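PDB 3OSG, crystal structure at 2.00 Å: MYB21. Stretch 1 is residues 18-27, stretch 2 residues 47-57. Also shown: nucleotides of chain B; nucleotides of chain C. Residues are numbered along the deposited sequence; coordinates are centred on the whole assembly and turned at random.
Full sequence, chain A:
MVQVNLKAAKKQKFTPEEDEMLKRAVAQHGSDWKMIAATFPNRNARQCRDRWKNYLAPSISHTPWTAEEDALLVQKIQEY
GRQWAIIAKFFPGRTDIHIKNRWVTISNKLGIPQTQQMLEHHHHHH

Stretch 1, residues 18-27: EDEMLKRAVA
Stretch 2 (47-57) QCRDRWKNYLA

Helices that cross nearly at right angles meet over a small patch, and a few side chains can account for most of it; the DNA-bound MYB21 domain is a compact example. Residues 18-27 are helical throughout, and residues 47-56 form a second helix whose last turn, 52-56, widens to a pi-type turn before Ala57 leaves helical phi/psi (-52/139). The axes approach to 10.6 Å at a signed crossing angle of -95°, with the CA of Leu22 7.2 Å from the CA of Cys48 and the CA of Lys23 7.1 Å from the CA of Leu56. Together the stretches bury 437 Å².

Leu22, which has the largest covered area, is the knob. Its CA-to-CB bond points toward the second helix, and with chi1 at -148° and chi2 t its apolar side chain fills a hole formed by Cys48, Arg51, Trp52 and Leu56. The Leu22 CD1 methyl lies 3.5 Å from Cys48 O, already the acceptor for Trp52 N, 3.8 Å from Arg51 CB and 3.7 Å from Leu56 CD1.

Trp52 (chi1 t, chi2 -93°) extends the contact one turn further along the first helix, its broad, flat indole offering a face to a methyl. Val26, also t, places CG1 over the six-membered ring of Trp52, 3.8 Å from its centroid and 13° off the normal, a CH-pi contact. Leu56 (m, t) receives Leu22 and also meets the aliphatic part of Lys23 (Lys23 CE to Leu56 CD2, 4.0 Å), while Lys23 NZ bridges to Glu20 OE2 at 2.7 Å.

A charged pair borders this apolar patch. Asp19 (m) accepts from Arg51 (t, p, t) through two near-linear hydrogen bonds, Arg51 NE to Asp19 OD1 at 3.0 Å and Arg51 NH2 to Asp19 OD2 at 2.8 Å. This salt bridge leaves Arg51 NH1 to donate to OP2 of DT6 in chain B at 2.9 Å, so the same guanidinium contacts Asp19 and a DNA phosphate.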

# COMPACT_ATOMS: atom_id res chain seq x y z
N GLU A 18 -10.77 12.17 0.52
CA GLU A 18 -9.46 12.39 -0.11
C GLU A 18 -9.14 11.29 -1.11
O GLU A 18 -8.54 11.54 -2.14
CB GLU A 18 -8.36 12.44 0.94
CG GLU A 18 -8.24 13.76 1.64
CD GLU A 18 -7.22 13.74 2.76
OE1 GLU A 18 -7.25 12.79 3.58
OE2 GLU A 18 -6.39 14.68 2.82
N ASP A 19 -9.51 10.06 -0.78
CA ASP A 19 -9.32 8.93 -1.68
C ASP A 19 -10.07 9.18 -2.98
O ASP A 19 -9.52 9.00 -4.07
CB ASP A 19 -9.80 7.64 -1.01
CG ASP A 19 -8.83 7.12 0.04
OD1 ASP A 19 -7.67 7.59 0.08
OD2 ASP A 19 -9.21 6.23 0.83
N GLU A 20 -11.33 9.61 -2.87
CA GLU A 20 -12.14 9.93 -4.04
C GLU A 20 -11.48 11.03 -4.86
O GLU A 20 -11.26 10.87 -6.06
CB GLU A 20 -13.55 10.34 -3.63
CG GLU A 20 -14.48 9.15 -3.44
CD GLU A 20 -14.43 8.17 -4.61
OE1 GLU A 20 -14.66 8.60 -5.77
OE2 GLU A 20 -14.16 6.97 -4.37
N MET A 21 -11.19 12.15 -4.20
CA MET A 21 -10.37 13.21 -4.76
C MET A 21 -9.14 12.68 -5.52
O MET A 21 -8.94 13.01 -6.69
CB MET A 21 -9.93 14.14 -3.62
CG MET A 21 -9.36 15.45 -4.07
SD MET A 21 -9.52 16.72 -2.79
CE MET A 21 -8.31 17.90 -3.39
N LEU A 22 -8.35 11.83 -4.86
CA LEU A 22 -7.10 11.34 -5.47
C LEU A 22 -7.38 10.56 -6.74
O LEU A 22 -6.68 10.73 -7.75
CB LEU A 22 -6.32 10.47 -4.48
CG LEU A 22 -4.79 10.47 -4.55
CD1 LEU A 22 -4.17 9.38 -3.68
CD2 LEU A 22 -4.27 10.35 -5.95
N LYS A 23 -8.38 9.69 -6.69
CA LYS A 23 -8.76 8.89 -7.86
C LYS A 23 -9.11 9.80 -9.05
O LYS A 23 -8.78 9.49 -10.19
CB LYS A 23 -9.95 7.99 -7.54
CG LYS A 23 -9.71 6.96 -6.46
CD LYS A 23 -11.03 6.26 -6.12
CE LYS A 23 -10.92 5.43 -4.84
NZ LYS A 23 -12.25 5.03 -4.29
N ARG A 24 -9.79 10.91 -8.77
CA ARG A 24 -10.15 11.88 -9.79
C ARG A 24 -8.92 12.56 -10.36
O ARG A 24 -8.76 12.67 -11.58
CB ARG A 24 -11.08 12.95 -9.22
CG ARG A 24 -12.48 12.48 -8.92
CD ARG A 24 -13.35 13.61 -8.37
NE ARG A 24 -14.42 13.09 -7.53
CZ ARG A 24 -14.45 13.18 -6.20
NH1 ARG A 24 -13.47 13.78 -5.54
NH2 ARG A 24 -15.48 12.67 -5.53
N ALA A 25 -8.05 13.01 -9.47
CA ALA A 25 -6.82 13.68 -9.85
C ALA A 25 -5.95 12.81 -10.74
O ALA A 25 -5.31 13.30 -11.67
CB ALA A 25 -6.06 14.12 -8.62
N VAL A 26 -5.94 11.51 -10.48
CA VAL A 26 -5.15 10.60 -11.29
C VAL A 26 -5.76 10.40 -12.68
O VAL A 26 -5.05 10.37 -13.69
CB VAL A 26 -4.98 9.26 -10.60
CG1 VAL A 26 -4.54 8.20 -11.62
CG2 VAL A 26 -3.96 9.38 -9.47
N ALA A 27 -7.08 10.26 -12.74
CA ALA A 27 -7.78 10.16 -14.01
C ALA A 27 -7.52 11.40 -14.85
O ALA A 27 -7.53 11.36 -16.08
CB ALA A 27 -9.27 10.00 -13.77
N GLN A 47 3.05 11.31 -0.53
CA GLN A 47 1.85 10.78 0.09
C GLN A 47 0.81 10.36 -0.94
O GLN A 47 0.20 9.31 -0.80
CB GLN A 47 1.26 11.79 1.05
CG GLN A 47 2.09 12.02 2.31
CD GLN A 47 1.54 13.16 3.14
OE1 GLN A 47 1.44 14.29 2.66
NE2 GLN A 47 1.16 12.86 4.37
N CYS A 48 0.61 11.17 -1.97
CA CYS A 48 -0.39 10.82 -2.98
C CYS A 48 0.06 9.60 -3.79
O CYS A 48 -0.73 8.70 -4.07
CB CYS A 48 -0.67 12.02 -3.93
SG CYS A 48 -1.49 13.42 -3.10
N ARG A 49 1.33 9.55 -4.15
CA ARG A 49 1.83 8.43 -4.91
C ARG A 49 1.67 7.13 -4.12
O ARG A 49 1.22 6.13 -4.66
CB ARG A 49 3.29 8.63 -5.31
CG ARG A 49 3.86 7.47 -6.12
CD ARG A 49 5.26 7.78 -6.66
NE ARG A 49 6.19 7.98 -5.56
CZ ARG A 49 6.72 9.15 -5.21
NH1 ARG A 49 6.44 10.26 -5.90
NH2 ARG A 49 7.53 9.22 -4.16
N ASP A 50 2.04 7.15 -2.84
CA ASP A 50 1.96 5.94 -2.02
C ASP A 50 0.53 5.45 -1.87
O ASP A 50 0.24 4.26 -1.99
CB ASP A 50 2.54 6.17 -0.62
CG ASP A 50 4.06 6.18 -0.57
OD1 ASP A 50 4.74 5.89 -1.59
OD2 ASP A 50 4.60 6.49 0.52
N ARG A 51 -0.38 6.38 -1.58
CA ARG A 51 -1.77 6.03 -1.41
C ARG A 51 -2.32 5.39 -2.68
O ARG A 51 -2.97 4.35 -2.63
CB ARG A 51 -2.59 7.25 -1.00
CG ARG A 51 -4.04 6.92 -0.65
CD ARG A 51 -4.14 5.94 0.53
NE ARG A 51 -5.53 5.63 0.82
CZ ARG A 51 -5.94 4.66 1.63
NH1 ARG A 51 -5.06 3.88 2.24
NH2 ARG A 51 -7.25 4.48 1.82
N TRP A 52 -2.05 6.00 -3.82
CA TRP A 52 -2.52 5.43 -5.08
C TRP A 52 -1.91 4.07 -5.38
O TRP A 52 -2.62 3.09 -5.60
CB TRP A 52 -2.28 6.39 -6.25
CG TRP A 52 -2.55 5.73 -7.57
CD1 TRP A 52 -1.65 5.09 -8.37
CD2 TRP A 52 -3.82 5.62 -8.23
NE1 TRP A 52 -2.27 4.60 -9.49
CE2 TRP A 52 -3.60 4.91 -9.43
CE3 TRP A 52 -5.11 6.06 -7.92
CZ2 TRP A 52 -4.64 4.63 -10.33
CZ3 TRP A 52 -6.13 5.78 -8.81
CH2 TRP A 52 -5.89 5.07 -10.00
N LYS A 53 -0.59 3.99 -5.33
CA LYS A 53 0.11 2.78 -5.74
C LYS A 53 -0.23 1.58 -4.87
O LYS A 53 -0.37 0.47 -5.37
CB LYS A 53 1.61 3.04 -5.76
CG LYS A 53 2.47 1.85 -6.22
CD LYS A 53 3.95 2.23 -6.24
CE LYS A 53 4.83 1.07 -6.73
NZ LYS A 53 4.74 -0.15 -5.84
N ASN A 54 -0.39 1.80 -3.57
CA ASN A 54 -0.58 0.69 -2.64
C ASN A 54 -2.02 0.47 -2.20
O ASN A 54 -2.34 -0.56 -1.61
CB ASN A 54 0.28 0.89 -1.38
CG ASN A 54 1.75 0.96 -1.70
OD1 ASN A 54 2.34 -0.00 -2.22
ND2 ASN A 54 2.37 2.10 -1.42
N TYR A 55 -2.90 1.44 -2.44
CA TYR A 55 -4.27 1.29 -1.94
C TYR A 55 -5.41 1.59 -2.92
O TYR A 55 -6.45 0.94 -2.85
CB TYR A 55 -4.45 2.05 -0.62
CG TYR A 55 -3.55 1.47 0.45
CD1 TYR A 55 -3.94 0.35 1.18
CD2 TYR A 55 -2.29 2.00 0.69
CE1 TYR A 55 -3.12 -0.21 2.12
CE2 TYR A 55 -1.46 1.46 1.64
CZ TYR A 55 -1.87 0.35 2.35
OH TYR A 55 -1.05 -0.21 3.28
N LEU A 56 -5.23 2.55 -3.83
CA LEU A 56 -6.35 3.00 -4.66
C LEU A 56 -6.35 2.45 -6.07
O LEU A 56 -7.41 2.27 -6.66
CB LEU A 56 -6.44 4.52 -4.68
CG LEU A 56 -6.54 5.13 -3.28
CD1 LEU A 56 -6.61 6.65 -3.33
CD2 LEU A 56 -7.74 4.55 -2.54
N ALA A 57 -5.16 2.19 -6.61
CA ALA A 57 -5.02 1.70 -7.97
C ALA A 57 -5.90 0.49 -8.24
O ALA A 57 -6.00 -0.41 -7.41
CB ALA A 57 -3.58 1.37 -8.27
P DA B 5 -3.29 -1.57 5.60
OP1 DA B 5 -4.67 -2.01 5.38
OP2 DA B 5 -2.18 -2.09 4.77
O5' DA B 5 -3.28 0.02 5.52
C5' DA B 5 -4.18 0.73 6.34
C4' DA B 5 -3.65 2.12 6.61
O4' DA B 5 -2.50 2.02 7.49
C3' DA B 5 -3.14 2.87 5.38
O3' DA B 5 -3.38 4.25 5.59
C2' DA B 5 -1.65 2.57 5.37
C1' DA B 5 -1.34 2.50 6.86
N9 DA B 5 -0.28 1.54 7.19
C8 DA B 5 -0.09 0.31 6.62
N7 DA B 5 0.93 -0.35 7.10
C5 DA B 5 1.43 0.48 8.08
C6 DA B 5 2.51 0.33 8.97
N6 DA B 5 3.28 -0.76 9.00
N1 DA B 5 2.75 1.34 9.83
C2 DA B 5 1.96 2.41 9.80
N3 DA B 5 0.91 2.66 8.99
C4 DA B 5 0.70 1.65 8.15
P DT C 2 7.84 10.74 -9.88
OP1 DT C 2 7.12 10.25 -11.08
OP2 DT C 2 7.14 11.60 -8.91
O5' DT C 2 8.47 9.49 -9.12
C5' DT C 2 9.16 8.49 -9.86
C4' DT C 2 9.69 7.42 -8.94
O4' DT C 2 10.85 7.95 -8.25
C3' DT C 2 8.73 6.97 -7.83
O3' DT C 2 8.88 5.59 -7.59
C2' DT C 2 9.28 7.70 -6.61
C1' DT C 2 10.74 7.49 -6.93
N1 DT C 2 11.66 8.20 -6.05
C2 DT C 2 12.85 7.58 -5.75
O2 DT C 2 13.13 6.50 -6.20
N3 DT C 2 13.66 8.29 -4.90
C4 DT C 2 13.39 9.54 -4.36
O4 DT C 2 14.17 10.09 -3.60
C5 DT C 2 12.12 10.12 -4.72
C7 DT C 2 11.68 11.46 -4.20
C6 DT C 2 11.32 9.43 -5.54
P DT B 6 -2.87 5.41 4.61
OP1 DT B 6 -3.93 6.44 4.77
OP2 DT B 6 -2.52 4.88 3.27
O5' DT B 6 -1.51 5.94 5.25
C5' DT B 6 -1.53 6.55 6.54
C4' DT B 6 -0.12 6.79 7.07
O4' DT B 6 0.60 5.55 7.04
C3' DT B 6 0.78 7.76 6.31
O3' DT B 6 1.05 8.79 7.23
C2' DT B 6 2.05 6.96 5.94
C1' DT B 6 1.99 5.84 6.97
N1 DT B 6 2.61 4.54 6.61
C2 DT B 6 3.67 4.09 7.35
O2 DT B 6 4.17 4.73 8.24
N3 DT B 6 4.16 2.86 6.98
C4 DT B 6 3.69 2.06 5.97
O4 DT B 6 4.21 0.99 5.73
C5 DT B 6 2.57 2.58 5.22
C7 DT B 6 1.97 1.79 4.08
C6 DT B 6 2.08 3.79 5.58